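Local coordinates for DnaJ homolog subfamily C member 3 (PDB 3IEG), which acts as a co-chaperone in the unfolded protein response, binding misfolded proteins, stimulating the ATPase of HSPA8 and restraining the kinase GCN2, and is represented here by its TPR-repeat part, at residues D176-S181 / L208-E213; L197-G202 / Y228-K233; G248-A253 / C279-K284; R273-I278 / C295-Q300. All coordinates share one frame; numbering follows the deposited sequence.

Contact 1: residues D176-S181 / L208-E213; sequences DLKAAS and LSEVRE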
# COMPACT_ATOMS: atom_id res chain seq x y z
N ASP A 176 2.49 -3.78 0.92
CA ASP A 176 3.91 -4.02 0.74
C ASP A 176 4.52 -3.11 -0.30
O ASP A 176 5.65 -2.65 -0.14
CB ASP A 176 4.17 -5.47 0.34
CG ASP A 176 4.39 -6.37 1.54
OD1 ASP A 176 4.56 -5.87 2.69
OD2 ASP A 176 4.39 -7.60 1.32
N LEU A 177 3.77 -2.84 -1.37
CA LEU A 177 4.23 -1.94 -2.42
C LEU A 177 4.30 -0.49 -1.95
O LEU A 177 5.20 0.24 -2.35
CB LEU A 177 3.37 -2.07 -3.66
CG LEU A 177 3.49 -3.40 -4.39
CD1 LEU A 177 2.27 -3.60 -5.28
CD2 LEU A 177 4.77 -3.49 -5.19
N LYS A 178 3.36 -0.10 -1.09
CA LYS A 178 3.39 1.23 -0.51
C LYS A 178 4.61 1.38 0.39
O LYS A 178 5.35 2.36 0.28
CB LYS A 178 2.11 1.55 0.27
CG LYS A 178 0.94 1.96 -0.60
CD LYS A 178 -0.22 2.47 0.28
CE LYS A 178 -1.33 3.10 -0.56
NZ LYS A 178 -0.82 4.22 -1.41
N ALA A 179 4.82 0.39 1.26
CA ALA A 179 6.01 0.39 2.12
C ALA A 179 7.29 0.50 1.28
O ALA A 179 8.13 1.35 1.54
CB ALA A 179 6.05 -0.83 3.00
N ALA A 180 7.38 -0.32 0.24
CA ALA A 180 8.52 -0.33 -0.68
C ALA A 180 8.78 1.01 -1.35
O ALA A 180 9.93 1.35 -1.63
CB ALA A 180 8.33 -1.40 -1.75
N SER A 181 7.71 1.74 -1.64
CA SER A 181 7.79 3.03 -2.32
C SER A 181 8.43 4.10 -1.45
O SER A 181 9.08 5.01 -1.94
CB SER A 181 6.41 3.48 -2.80
OG SER A 181 5.54 3.66 -1.70
N LEU A 208 -7.36 5.84 -9.73
CA LEU A 208 -7.15 7.07 -10.49
C LEU A 208 -6.06 7.94 -9.88
O LEU A 208 -5.14 8.36 -10.58
CB LEU A 208 -8.45 7.87 -10.59
CG LEU A 208 -8.83 8.76 -11.79
CD1 LEU A 208 -9.81 9.85 -11.34
CD2 LEU A 208 -7.65 9.37 -12.54
N SER A 209 -6.17 8.21 -8.58
CA SER A 209 -5.23 9.12 -7.92
C SER A 209 -3.87 8.46 -7.75
O SER A 209 -2.85 9.12 -7.61
CB SER A 209 -5.76 9.61 -6.57
OG SER A 209 -5.82 8.54 -5.65
N GLU A 210 -3.88 7.13 -7.76
CA GLU A 210 -2.65 6.39 -7.67
C GLU A 210 -1.91 6.42 -9.00
O GLU A 210 -0.68 6.52 -9.02
CB GLU A 210 -2.92 4.96 -7.22
CG GLU A 210 -1.78 4.36 -6.45
CD GLU A 210 -1.45 5.11 -5.16
OE1 GLU A 210 -0.28 5.06 -4.73
OE2 GLU A 210 -2.34 5.74 -4.57
N VAL A 211 -2.65 6.35 -10.10
CA VAL A 211 -2.03 6.47 -11.41
C VAL A 211 -1.54 7.91 -11.65
O VAL A 211 -0.62 8.15 -12.44
CB VAL A 211 -2.96 5.93 -12.54
CG1 VAL A 211 -3.94 6.99 -13.02
CG2 VAL A 211 -2.15 5.42 -13.70
N ARG A 212 -2.15 8.87 -10.94
CA ARG A 212 -1.75 10.27 -11.05
C ARG A 212 -0.37 10.46 -10.43
O ARG A 212 0.47 11.18 -10.97
CB ARG A 212 -2.76 11.22 -10.40
CG ARG A 212 -3.98 11.51 -11.26
CD ARG A 212 -4.79 12.66 -10.69
NE ARG A 212 -6.20 12.58 -11.07
CZ ARG A 212 -6.69 12.98 -12.25
NH1 ARG A 212 -5.89 13.48 -13.18
NH2 ARG A 212 -7.99 12.86 -12.49
N GLU A 213 -0.15 9.80 -9.30
CA GLU A 213 1.16 9.79 -8.67
C GLU A 213 2.22 9.25 -9.63
O GLU A 213 3.31 9.81 -9.71
CB GLU A 213 1.14 8.99 -7.37
CG GLU A 213 0.23 9.55 -6.27
CD GLU A 213 0.44 11.04 -6.02
OE1 GLU A 213 1.60 11.51 -6.06
OE2 GLU A 213 -0.57 11.73 -5.78
O HOH W 1 -3.79 4.74 -2.27
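Lys178 and Glu210 reach for each other from helices 170-181 and 204-217, past helix 188-201. Their CA atoms are 10.7 Å apart, so the two long side chains make the whole contact. Lys178 NZ lies 3.5 Å from Glu210 OE1, which is a long salt bridge. OE2 of the same carboxylate is reached indirectly. A water accepts a hydrogen bond from Lys178 NZ at 3.1 Å and donates one to Glu210 OE2 at 2.9 Å. Both carboxylate oxygens are thus tied to one amine, one directly and one through water. Torsions explain the reach. The lysine chain runs extended to CE and bends only at its last torsion (chi4 -57°), which swings NZ toward the acid. In Glu210 the bend at chi2 (61°) turns the carboxylate toward Lys178 NZ. Further out, both side chains touch Ile194 of helix 188-201, and Glu210 also touches Phe191. Segment 176-181 belongs to TPR 5 and segment 208-213 to TPR 6, so the pair spans successive repeats of the solenoid. Glu210 is buried, and the nearby ammonium and the water probably favour its charged form. The length of the bridge and the water suggest a fairly pliable link.

Contact 2: residues L197-G202 / Y228-K233; sequences LYYQLG and YKQVKK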
# COMPACT_ATOMS: atom_id res chain seq x y z
N LEU A 197 -4.04 -2.73 -9.06
CA LEU A 197 -4.63 -3.65 -8.10
C LEU A 197 -5.93 -3.05 -7.55
O LEU A 197 -6.94 -3.77 -7.38
CB LEU A 197 -3.64 -4.00 -6.98
CG LEU A 197 -2.44 -4.88 -7.34
CD1 LEU A 197 -1.45 -4.91 -6.18
CD2 LEU A 197 -2.88 -6.29 -7.71
N TYR A 198 -5.92 -1.75 -7.30
CA TYR A 198 -7.13 -1.04 -6.94
C TYR A 198 -8.19 -1.21 -8.03
O TYR A 198 -9.36 -1.45 -7.73
CB TYR A 198 -6.84 0.44 -6.75
CG TYR A 198 -6.30 0.84 -5.40
CD1 TYR A 198 -5.25 1.76 -5.31
CD2 TYR A 198 -6.83 0.32 -4.21
CE1 TYR A 198 -4.75 2.15 -4.08
CE2 TYR A 198 -6.32 0.71 -2.96
CZ TYR A 198 -5.28 1.62 -2.91
OH TYR A 198 -4.77 2.03 -1.71
N TYR A 199 -7.76 -1.09 -9.29
CA TYR A 199 -8.68 -1.21 -10.42
C TYR A 199 -9.39 -2.55 -10.36
O TYR A 199 -10.61 -2.58 -10.29
CB TYR A 199 -7.95 -1.04 -11.75
CG TYR A 199 -8.86 -0.89 -12.96
CD1 TYR A 199 -9.39 0.35 -13.32
CD2 TYR A 199 -9.16 -1.99 -13.76
CE1 TYR A 199 -10.21 0.49 -14.44
CE2 TYR A 199 -9.98 -1.86 -14.88
CZ TYR A 199 -10.50 -0.62 -15.22
OH TYR A 199 -11.31 -0.49 -16.32
N GLN A 200 -8.62 -3.64 -10.37
CA GLN A 200 -9.17 -4.98 -10.27
C GLN A 200 -10.06 -5.12 -9.05
O GLN A 200 -11.04 -5.86 -9.08
CB GLN A 200 -8.06 -6.04 -10.23
CG GLN A 200 -7.55 -6.50 -11.60
CD GLN A 200 -6.27 -7.37 -11.53
OE1 GLN A 200 -5.42 -7.19 -10.63
NE2 GLN A 200 -6.13 -8.30 -12.47
N LEU A 201 -9.74 -4.39 -7.99
CA LEU A 201 -10.55 -4.44 -6.77
C LEU A 201 -11.89 -3.72 -6.89
O LEU A 201 -12.80 -3.97 -6.10
CB LEU A 201 -9.78 -3.91 -5.56
CG LEU A 201 -8.86 -4.94 -4.91
CD1 LEU A 201 -7.89 -4.23 -3.98
CD2 LEU A 201 -9.65 -6.04 -4.18
N GLY A 202 -12.00 -2.82 -7.86
CA GLY A 202 -13.20 -2.01 -7.97
C GLY A 202 -13.05 -0.62 -7.38
O GLY A 202 -13.94 0.20 -7.51
N TYR A 228 -4.46 5.40 -17.24
CA TYR A 228 -5.06 6.69 -16.85
C TYR A 228 -6.30 7.01 -17.68
O TYR A 228 -7.35 7.37 -17.14
CB TYR A 228 -4.03 7.82 -17.00
CG TYR A 228 -4.54 9.24 -16.79
CD1 TYR A 228 -5.03 9.64 -15.55
CD2 TYR A 228 -4.47 10.19 -17.81
CE1 TYR A 228 -5.47 10.94 -15.34
CE2 TYR A 228 -4.91 11.50 -17.61
CZ TYR A 228 -5.41 11.86 -16.38
OH TYR A 228 -5.85 13.13 -16.15
N LYS A 229 -6.18 6.84 -18.99
CA LYS A 229 -7.28 7.14 -19.90
C LYS A 229 -8.48 6.25 -19.62
O LYS A 229 -9.62 6.71 -19.69
CB LYS A 229 -6.84 7.04 -21.36
CG LYS A 229 -5.70 7.99 -21.70
CD LYS A 229 -5.57 8.25 -23.20
CE LYS A 229 -5.00 7.07 -23.96
NZ LYS A 229 -4.62 7.49 -25.35
N GLN A 230 -8.20 4.99 -19.28
CA GLN A 230 -9.25 4.02 -18.95
C GLN A 230 -9.94 4.33 -17.63
O GLN A 230 -11.16 4.43 -17.59
CB GLN A 230 -8.69 2.60 -18.95
CG GLN A 230 -9.65 1.53 -18.45
CD GLN A 230 -10.77 1.21 -19.42
OE1 GLN A 230 -10.87 1.80 -20.50
NE2 GLN A 230 -11.63 0.26 -19.06
N VAL A 231 -9.18 4.50 -16.54
CA VAL A 231 -9.80 4.82 -15.25
C VAL A 231 -10.47 6.17 -15.27
O VAL A 231 -11.54 6.31 -14.72
CB VAL A 231 -8.84 4.79 -14.01
CG1 VAL A 231 -9.17 3.64 -13.08
CG2 VAL A 231 -7.36 4.84 -14.39
N LYS A 232 -9.83 7.16 -15.90
CA LYS A 232 -10.39 8.51 -15.96
C LYS A 232 -11.82 8.46 -16.50
O LYS A 232 -12.75 8.97 -15.84
CB LYS A 232 -9.53 9.45 -16.80
CG LYS A 232 -9.68 10.92 -16.44
CD LYS A 232 -9.04 11.79 -17.51
CE LYS A 232 -9.62 13.19 -17.55
NZ LYS A 232 -9.01 14.02 -16.49
N LYS A 233 -12.00 7.80 -17.65
CA LYS A 233 -13.31 7.59 -18.26
C LYS A 233 -14.26 6.77 -17.38
O LYS A 233 -15.38 7.19 -17.11
CB LYS A 233 -13.18 6.89 -19.61
CG LYS A 233 -12.75 7.78 -20.77
CD LYS A 233 -12.48 6.95 -22.05
CE LYS A 233 -13.74 6.21 -22.52
NZ LYS A 233 -13.55 5.62 -23.88
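Tyr199 points its ring at Gln230 and Val231 of helix 222-246. The bond from CA to CB heads for that helix. CG stands anti to the backbone N (chi1 -169°), which carries the ring on in the same direction. CD1 comes first, 3.3 Å from Val231 CG1. CE1 meets the same methyl at 3.6 Å, and the methyl lies at the ring edge, in its plane. At the tip, Tyr199 OH accepts a hydrogen bond from Gln230 NE2 at 2.9 Å. The bond is fairly straight (162°), and the hydroxyl lies close to the plane of the amide. That amide is turned 54° from the ring. Gln230 CG also comes within 3.4 Å of Tyr199 OH. The strongest polar partner of the hydroxyl is Glu264 OE1, outside the two segments, and Gln230 NE2 also bonds to Thr263 O. Around the ring, His227 packs edge-to-face and the Tyr270 ring also meets it. A leucine here would probably leave Gln230 and Glu264 without their shared hydroxyl and thin the packing at Val231. The first helix of TPR 6, 188-201, ends at Gly202 in a Schellman motif. Its packing against helix 222-246, which runs on into TPR 7, is the helix stacking of a TPR solenoid.

Contact 3: residues G248-A253 / C279-K284; sequences GRYTDA and CHCFSK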
# COMPACT_ATOMS: atom_id res chain seq x y z
N GLY A 248 -32.61 12.25 -8.76
CA GLY A 248 -33.80 11.50 -9.15
C GLY A 248 -33.91 11.15 -10.63
O GLY A 248 -34.96 10.71 -11.09
N ARG A 249 -32.83 11.35 -11.38
CA ARG A 249 -32.85 11.06 -12.82
C ARG A 249 -32.52 9.58 -13.09
O ARG A 249 -31.48 9.26 -13.66
CB ARG A 249 -31.88 11.98 -13.56
CG ARG A 249 -32.14 13.45 -13.35
CD ARG A 249 -31.13 14.33 -14.06
NE ARG A 249 -30.98 13.94 -15.46
CZ ARG A 249 -30.16 14.52 -16.32
NH1 ARG A 249 -29.39 15.54 -15.93
NH2 ARG A 249 -30.10 14.09 -17.57
N TYR A 250 -33.42 8.69 -12.69
CA TYR A 250 -33.14 7.25 -12.65
C TYR A 250 -32.92 6.57 -14.00
O TYR A 250 -32.06 5.69 -14.12
CB TYR A 250 -34.22 6.53 -11.83
CG TYR A 250 -34.24 7.04 -10.43
CD1 TYR A 250 -35.27 7.87 -9.99
CD2 TYR A 250 -33.19 6.76 -9.55
CE1 TYR A 250 -35.27 8.37 -8.69
CE2 TYR A 250 -33.19 7.25 -8.26
CZ TYR A 250 -34.23 8.05 -7.84
OH TYR A 250 -34.20 8.53 -6.56
N THR A 251 -33.67 6.99 -15.01
CA THR A 251 -33.51 6.35 -16.31
C THR A 251 -32.21 6.78 -16.98
O THR A 251 -31.59 5.98 -17.68
CB THR A 251 -34.78 6.47 -17.25
OG1 THR A 251 -34.49 7.33 -18.35
CG2 THR A 251 -36.01 6.95 -16.51
N ASP A 252 -31.77 8.01 -16.75
CA ASP A 252 -30.46 8.44 -17.24
C ASP A 252 -29.30 7.79 -16.48
O ASP A 252 -28.27 7.47 -17.07
CB ASP A 252 -30.31 9.96 -17.24
CG ASP A 252 -31.16 10.64 -18.32
OD1 ASP A 252 -31.41 10.03 -19.38
OD2 ASP A 252 -31.56 11.80 -18.10
N ALA A 253 -29.49 7.58 -15.19
CA ALA A 253 -28.54 6.81 -14.38
C ALA A 253 -28.41 5.36 -14.84
O ALA A 253 -27.31 4.82 -14.93
CB ALA A 253 -28.90 6.87 -12.89
N CYS A 279 -30.45 -1.79 -10.03
CA CYS A 279 -31.49 -2.30 -9.15
C CYS A 279 -32.11 -1.18 -8.32
O CYS A 279 -33.33 -1.10 -8.18
CB CYS A 279 -30.91 -3.41 -8.27
SG CYS A 279 -31.72 -3.66 -6.69
N HIS A 280 -31.26 -0.29 -7.80
CA HIS A 280 -31.69 0.90 -7.07
C HIS A 280 -32.49 1.84 -7.96
O HIS A 280 -33.54 2.32 -7.55
CB HIS A 280 -30.47 1.62 -6.48
CG HIS A 280 -30.82 2.76 -5.57
ND1 HIS A 280 -31.41 2.59 -4.34
CD2 HIS A 280 -30.64 4.10 -5.72
CE1 HIS A 280 -31.59 3.77 -3.77
NE2 HIS A 280 -31.13 4.70 -4.58
N CYS A 281 -32.01 2.08 -9.18
CA CYS A 281 -32.68 2.97 -10.12
C CYS A 281 -34.11 2.57 -10.44
O CYS A 281 -35.02 3.37 -10.27
CB CYS A 281 -31.89 3.11 -11.41
SG CYS A 281 -30.60 4.31 -11.25
N PHE A 282 -34.31 1.33 -10.87
CA PHE A 282 -35.65 0.84 -11.16
C PHE A 282 -36.58 0.90 -9.94
O PHE A 282 -37.71 1.34 -10.04
CB PHE A 282 -35.60 -0.55 -11.80
CG PHE A 282 -35.25 -0.52 -13.28
CD1 PHE A 282 -36.13 0.04 -14.22
CD2 PHE A 282 -34.06 -1.07 -13.73
CE1 PHE A 282 -35.81 0.05 -15.60
CE2 PHE A 282 -33.73 -1.07 -15.11
CZ PHE A 282 -34.60 -0.50 -16.04
N SER A 283 -36.08 0.50 -8.77
CA SER A 283 -36.84 0.58 -7.53
C SER A 283 -37.37 1.99 -7.25
O SER A 283 -38.57 2.18 -7.06
CB SER A 283 -36.00 0.08 -6.35
OG SER A 283 -36.77 0.01 -5.16
N LYS A 284 -36.47 2.97 -7.24
CA LYS A 284 -36.81 4.36 -6.91
C LYS A 284 -37.62 5.06 -8.01
O LYS A 284 -38.34 6.02 -7.73
CB LYS A 284 -35.55 5.16 -6.60
CG LYS A 284 -34.86 4.82 -5.29
CD LYS A 284 -35.69 5.23 -4.06
CE LYS A 284 -34.90 4.99 -2.76
NZ LYS A 284 -35.75 4.58 -1.59
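Tyr250 and Ala253 pack on Cys281 and Lys284 in a mainly apolar contact between TPR 7 and TPR 8. It joins the first turn of helix 250-263 to the last turn of helix 268-284. The backbones come close, with the CA atoms of Tyr250 and Cys281 5.0 Å apart. Lys284 CB sits over one face of the Tyr250 ring. It is 3.7 Å from the ring centroid and 24° off the normal, a CH-pi contact. The atom it approaches most closely is Tyr250 CZ, at 3.4 Å. Gly248 C lies over the opposite face. With CG anti to the carbonyl carbon (chi1 -60°), the ring is set between the two. Cys281 SG meets the ring at its edge, 3.9 Å from Tyr250 CD2, a sulfur-aromatic contact. The same sulfur touches Ala253 CB at 3.5 Å. A serine in place of Tyr250 would probably leave the Lys284 methylenes without their aromatic face and take away the edge beside the sulfur of Cys281. Past CG, Lys284 leads away, and its amine pairs with Glu314. Arg249 at the N-cap forms a salt bridge to Asp252, with Arg249 NH2 2.8 Å from Asp252 OD2. Behind the contact, Ala253 rests on Leu244 and Ile245 of helix 222-246. Phe282 packs on helix 288-301 and also touches Thr254.

Contact 4: residues R273-I278 / C295-Q300; sequences RSKERI and CSEVLQ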
# COMPACT_ATOMS: atom_id res chain seq x y z
N ARG A 273 -21.48 -4.21 -9.19
CA ARG A 273 -21.75 -2.96 -8.51
C ARG A 273 -22.69 -2.10 -9.34
O ARG A 273 -23.58 -1.46 -8.79
CB ARG A 273 -20.45 -2.22 -8.23
CG ARG A 273 -20.39 -1.53 -6.87
CD ARG A 273 -20.02 -2.51 -5.75
NE ARG A 273 -21.21 -3.21 -5.28
CZ ARG A 273 -21.26 -4.50 -4.98
NH1 ARG A 273 -20.19 -5.27 -5.08
NH2 ARG A 273 -22.40 -5.02 -4.58
N SER A 274 -22.51 -2.12 -10.66
CA SER A 274 -23.39 -1.39 -11.58
C SER A 274 -24.81 -1.94 -11.56
O SER A 274 -25.77 -1.18 -11.53
CB SER A 274 -22.85 -1.39 -13.00
OG SER A 274 -21.68 -0.59 -13.08
N LYS A 275 -24.93 -3.27 -11.57
CA LYS A 275 -26.23 -3.91 -11.48
C LYS A 275 -26.94 -3.54 -10.19
O LYS A 275 -28.13 -3.22 -10.21
CB LYS A 275 -26.11 -5.43 -11.61
CG LYS A 275 -26.19 -5.95 -13.04
CD LYS A 275 -26.21 -7.49 -13.05
CE LYS A 275 -26.07 -8.06 -14.47
NZ LYS A 275 -26.30 -9.53 -14.47
N GLU A 276 -26.20 -3.53 -9.08
CA GLU A 276 -26.77 -3.12 -7.80
C GLU A 276 -27.40 -1.71 -7.87
O GLU A 276 -28.53 -1.50 -7.43
CB GLU A 276 -25.73 -3.18 -6.68
CG GLU A 276 -26.34 -2.89 -5.31
CD GLU A 276 -25.33 -2.47 -4.27
OE1 GLU A 276 -24.36 -3.23 -4.04
OE2 GLU A 276 -25.52 -1.40 -3.64
N ARG A 277 -26.66 -0.76 -8.44
CA ARG A 277 -27.16 0.61 -8.58
C ARG A 277 -28.33 0.69 -9.58
O ARG A 277 -29.25 1.48 -9.40
CB ARG A 277 -26.03 1.59 -8.95
CG ARG A 277 -24.89 1.73 -7.92
CD ARG A 277 -25.41 2.06 -6.52
NE ARG A 277 -25.66 3.49 -6.31
CZ ARG A 277 -26.55 3.98 -5.45
NH1 ARG A 277 -27.32 3.17 -4.73
NH2 ARG A 277 -26.71 5.29 -5.33
N ILE A 278 -28.30 -0.15 -10.62
CA ILE A 278 -29.41 -0.21 -11.56
C ILE A 278 -30.65 -0.76 -10.84
O ILE A 278 -31.76 -0.22 -11.00
CB ILE A 278 -29.06 -0.99 -12.84
CG1 ILE A 278 -28.16 -0.13 -13.74
CG2 ILE A 278 -30.34 -1.42 -13.60
CD1 ILE A 278 -27.44 -0.88 -14.86
N CYS A 295 -32.75 -6.95 -9.22
CA CYS A 295 -32.34 -7.02 -7.82
C CYS A 295 -32.16 -8.48 -7.41
O CYS A 295 -31.27 -8.79 -6.61
CB CYS A 295 -33.32 -6.30 -6.89
SG CYS A 295 -33.52 -4.51 -7.19
N SER A 296 -32.97 -9.36 -8.00
CA SER A 296 -32.79 -10.81 -7.82
C SER A 296 -31.47 -11.30 -8.38
O SER A 296 -30.77 -12.08 -7.74
CB SER A 296 -33.94 -11.58 -8.45
OG SER A 296 -35.14 -11.31 -7.77
N GLU A 297 -31.12 -10.84 -9.58
CA GLU A 297 -29.84 -11.19 -10.19
C GLU A 297 -28.69 -10.84 -9.27
O GLU A 297 -27.88 -11.70 -8.94
CB GLU A 297 -29.64 -10.49 -11.52
CG GLU A 297 -30.59 -10.92 -12.60
CD GLU A 297 -30.35 -10.17 -13.88
OE1 GLU A 297 -29.19 -9.73 -14.08
OE2 GLU A 297 -31.31 -10.03 -14.67
N VAL A 298 -28.64 -9.58 -8.84
CA VAL A 298 -27.63 -9.13 -7.89
C VAL A 298 -27.61 -10.06 -6.69
O VAL A 298 -26.54 -10.51 -6.26
CB VAL A 298 -27.85 -7.64 -7.47
CG1 VAL A 298 -26.77 -7.18 -6.51
CG2 VAL A 298 -27.86 -6.74 -8.67
N LEU A 299 -28.79 -10.39 -6.17
CA LEU A 299 -28.92 -11.23 -4.98
C LEU A 299 -28.53 -12.69 -5.22
O LEU A 299 -28.11 -13.38 -4.29
CB LEU A 299 -30.32 -11.14 -4.40
CG LEU A 299 -30.55 -9.90 -3.53
CD1 LEU A 299 -32.03 -9.62 -3.37
CD2 LEU A 299 -29.89 -10.06 -2.18
N GLN A 300 -28.67 -13.15 -6.45
CA GLN A 300 -28.17 -14.46 -6.83
C GLN A 300 -26.68 -14.52 -6.54
O GLN A 300 -26.19 -15.49 -5.97
CB GLN A 300 -28.42 -14.75 -8.31
CG GLN A 300 -29.81 -15.31 -8.64
CD GLN A 300 -29.95 -16.80 -8.33
OE1 GLN A 300 -28.96 -17.52 -8.17
NE2 GLN A 300 -31.19 -17.26 -8.24
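The segments 273-278 and 295-300, on helices 268-284 and 288-301, run roughly antiparallel, with 145° between their directions and axes 8.9 Å apart, and Glu276 and Val298 are the nearest pair, with CA atoms 6.1 Å apart. Val298 carries most of the apolar contact. Its CG2 lies against the backbone, 3.6 Å from Glu276 N, and also touches Lys275 CB at 3.7 Å. Its CG1, anti to the backbone N (chi1 -178°), points to Glu276 CB at 4.1 Å. Both segments belong to TPR 8, so this is the helix-turn-helix hairpin of a single tetratricopeptide repeat. The disulfide from Cys295 to Cys279 also ties the two helices covalently. Toward one margin, the extended Lys275 chain meets Glu297 at about a right angle. Lys275 NZ donates to Glu297 OE1 at 2.9 Å in a salt bridge, approaching nearly in line with the C-O bond. Glu276 turns its carboxylate away from this pair. Its OE1 takes a bond of 2.7 Å from Arg273 NH2, one turn earlier on the same helix, with OE1 near the plane of the guanidinium. Asn305 and Asn307 also bond to this carboxylate, so the buried acid is well provided with donors. Arg273 in turn reaches Glu269 and Glu302.

How the contacts relate
The four contacts fall into two interlocked pairs. Contacts 1 and 2 alternate along the chain and touch where Arg212 meets Tyr228, a probable hydrogen bond. Contacts 3 and 4 also alternate. They share helix 268-284, and the disulfide Cys279-Cys295 joins them. Contact 1 lies near the centre of the chain yet is thin and water-bridged. Contact 2 is the buried one and rests on an aromatic ring with a shared hydroxyl. Contacts 3 and 4 lie farther out, partly buried, with charged residues beside apolar packing. Contact 4 is within one repeat; contacts 1 and 3 join successive repeats. None lies in the first two repeats, whose groove binds misfolded proteins.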